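Local coordinates for protein diguanylate cyclase (Vibrio cholerae serotype O1, PDB 6EIB) that catalyses the condensation of two GTP molecules into the second messenger c-di-GMP through its GGEEF domain and takes part in biofilm formation, at residues 18-23 with 29-34. Residues are numbered along the deposited sequence; the frame is centred on the assembly and turned at random.
Sequences RAAFAR and QPLSCI
Ala19 O, in the turn of helix that offers Ala20 and Phe21 to Leu31, is approached by one residue twice over: Arg23 N donates a hydrogen bond to it at 2.9 Å, and the guanidinium of the same arginine turns one face to it. The carbonyl oxygen sits 3.9 Å from the plane of that group, over its centre, and Ala20 N faces the same plane nearer the rim. A bend at the third torsion (chi3 57°) folds the arginine back along its own helix. Its NE forms a salt bridge with Glu87, which would steady the group against rotation and tie the helix to strand 81-87.

Contact with residues 29-34 itself is apolar and illustrates how one leucine can seat a helix on a sheet. With chi1 at 176°, Leu31 CG lies opposite the backbone N and beside the carbonyl carbon, a setting in which both methyls reach the helix. CD2 presses on the main chain, 3.6 Å from Phe21 CA, whereas CD1 meets Ala20 CB at 4.0 Å. The backbones come nearest at Phe21 and Leu31, whose CA atoms are 7.2 Å apart; Phe21 CB points away from the strand, which leaves the helix backbone there to CD2.

In the GGDEF fold, helix 10-27 leads into the central strand 31-38, which runs antiparallel to both its neighbours, 81-87 and 119-125. Farther along this strand lie Asp37 and Ile38, probable magnesium ligands, but the packing here is remote from them. The side chain of Phe21 packs against Leu126 and Ile133, the latter on helix 133-148, while Phe17 and Ala24 of helix 10-27 and Val85 and Glu87 of strand 81-87 also touch Leu31.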
loop_
_atom_site.group_PDB
_atom_site.type_symbol
_atom_site.label_atom_id
_atom_site.label_comp_id
_atom_site.label_asym_id
_atom_site.label_seq_id
_atom_site.Cartn_x
_atom_site.Cartn_y
_atom_site.Cartn_z
ATOM N N ARG A 18 -5.519 -7.847 -11.901
ATOM C CA ARG A 18 -6.491 -8.788 -12.486
ATOM C C ARG A 18 -5.823 -10.054 -13.064
ATOM O O ARG A 18 -6.382 -11.147 -12.977
ATOM C CB ARG A 18 -7.329 -8.126 -13.581
ATOM C CG ARG A 18 -8.367 -7.138 -13.010
ATOM C CD ARG A 18 -9.435 -6.658 -14.024
ATOM N NE ARG A 18 -10.387 -5.833 -13.265
ATOM C CZ ARG A 18 -11.371 -6.329 -12.524
ATOM N NH1 ARG A 18 -11.570 -7.645 -12.480
ATOM N NH2 ARG A 18 -12.158 -5.504 -11.824
ATOM N N ALA A 19 -4.674 -9.905 -13.702
ATOM C CA ALA A 19 -4.018 -11.102 -14.261
ATOM C C ALA A 19 -3.504 -11.972 -13.110
ATOM O O ALA A 19 -3.569 -13.210 -13.163
ATOM C CB ALA A 19 -2.917 -10.709 -15.199
ATOM N N ALA A 20 -2.993 -11.315 -12.072
ATOM C CA ALA A 20 -2.511 -11.997 -10.861
ATOM C C ALA A 20 -3.605 -12.765 -10.127
ATOM O O ALA A 20 -3.376 -13.870 -9.643
ATOM C CB ALA A 20 -1.869 -10.975 -9.896
ATOM N N PHE A 21 -4.806 -12.190 -10.069
ATOM C CA PHE A 21 -5.951 -12.842 -9.453
ATOM C C PHE A 21 -6.247 -14.170 -10.150
ATOM O O PHE A 21 -6.418 -15.225 -9.497
ATOM C CB PHE A 21 -7.153 -11.875 -9.546
ATOM C CG PHE A 21 -8.422 -12.358 -8.882
ATOM C CD1 PHE A 21 -9.263 -13.258 -9.532
ATOM C CD2 PHE A 21 -8.813 -11.848 -7.649
ATOM C CE1 PHE A 21 -10.432 -13.700 -8.954
ATOM C CE2 PHE A 21 -9.992 -12.266 -7.068
ATOM C CZ PHE A 21 -10.811 -13.202 -7.727
ATOM N N ALA A 22 -6.322 -14.131 -11.474
ATOM C CA ALA A 22 -6.648 -15.337 -12.247
ATOM C C ALA A 22 -5.548 -16.382 -12.155
ATOM O O ALA A 22 -5.799 -17.591 -12.100
ATOM C CB ALA A 22 -6.906 -14.967 -13.689
ATOM N N ARG A 23 -4.315 -15.903 -12.235
ATOM C CA ARG A 23 -3.120 -16.755 -12.107
ATOM C C ARG A 23 -3.141 -17.418 -10.695
ATOM O O ARG A 23 -2.947 -18.627 -10.541
ATOM C CB ARG A 23 -1.875 -15.881 -12.371
ATOM C CG ARG A 23 -0.576 -16.553 -12.713
ATOM C CD ARG A 23 0.295 -15.608 -13.564
ATOM N NE ARG A 23 0.541 -14.332 -12.886
ATOM C CZ ARG A 23 0.396 -13.129 -13.443
ATOM N NH1 ARG A 23 0.019 -13.016 -14.712
ATOM N NH2 ARG A 23 0.642 -12.035 -12.729
ATOM N N GLN A 29 -2.165 -20.230 -5.594
ATOM C CA GLN A 29 -1.162 -19.552 -4.800
ATOM C C GLN A 29 -1.834 -18.445 -3.987
ATOM O O GLN A 29 -2.830 -17.834 -4.449
ATOM C CB GLN A 29 -0.078 -18.956 -5.709
ATOM C CG GLN A 29 0.723 -19.996 -6.528
ATOM C CD GLN A 29 1.644 -19.325 -7.550
ATOM O OE1 GLN A 29 1.539 -18.116 -7.798
ATOM N NE2 GLN A 29 2.545 -20.092 -8.127
ATOM N N PRO A 30 -1.250 -18.115 -2.826
ATOM C CA PRO A 30 -1.831 -16.982 -2.080
ATOM C C PRO A 30 -1.530 -15.671 -2.795
ATOM O O PRO A 30 -0.508 -15.556 -3.474
ATOM C CB PRO A 30 -1.137 -17.056 -0.722
ATOM C CG PRO A 30 0.206 -17.774 -0.998
ATOM C CD PRO A 30 -0.128 -18.764 -2.122
ATOM N N LEU A 31 -2.389 -14.665 -2.620
ATOM C CA LEU A 31 -2.201 -13.396 -3.300
ATOM C C LEU A 31 -2.570 -12.295 -2.327
ATOM O O LEU A 31 -3.737 -12.161 -2.018
ATOM C CB LEU A 31 -3.124 -13.285 -4.532
ATOM C CG LEU A 31 -3.140 -11.976 -5.321
ATOM C CD1 LEU A 31 -1.796 -11.680 -5.938
ATOM C CD2 LEU A 31 -4.225 -11.947 -6.411
ATOM N N SER A 32 -1.623 -11.445 -1.953
ATOM C CA SER A 32 -1.904 -10.432 -0.916
ATOM C C SER A 32 -1.991 -9.017 -1.455
ATOM O O SER A 32 -1.449 -8.686 -2.512
ATOM C CB SER A 32 -0.833 -10.487 0.187
ATOM O OG SER A 32 -0.940 -11.668 0.970
ATOM N N CYS A 33 -2.695 -8.160 -0.703
ATOM C CA CYS A 33 -2.970 -6.838 -1.177
ATOM C C CYS A 33 -2.799 -5.871 -0.015
ATOM O O CYS A 33 -3.379 -6.097 1.037
ATOM C CB CYS A 33 -4.403 -6.792 -1.725
ATOM S SG CYS A 33 -4.890 -5.205 -2.356
ATOM N N ILE A 34 -1.988 -4.834 -0.194
ATOM C CA ILE A 34 -1.819 -3.801 0.861
ATOM C C ILE A 34 -2.298 -2.476 0.356
ATOM O O ILE A 34 -1.848 -2.022 -0.696
ATOM C CB ILE A 34 -0.342 -3.603 1.281
ATOM C CG1 ILE A 34 0.296 -4.925 1.721
ATOM C CG2 ILE A 34 -0.268 -2.552 2.432
ATOM C CD1 ILE A 34 1.894 -4.882 1.744
#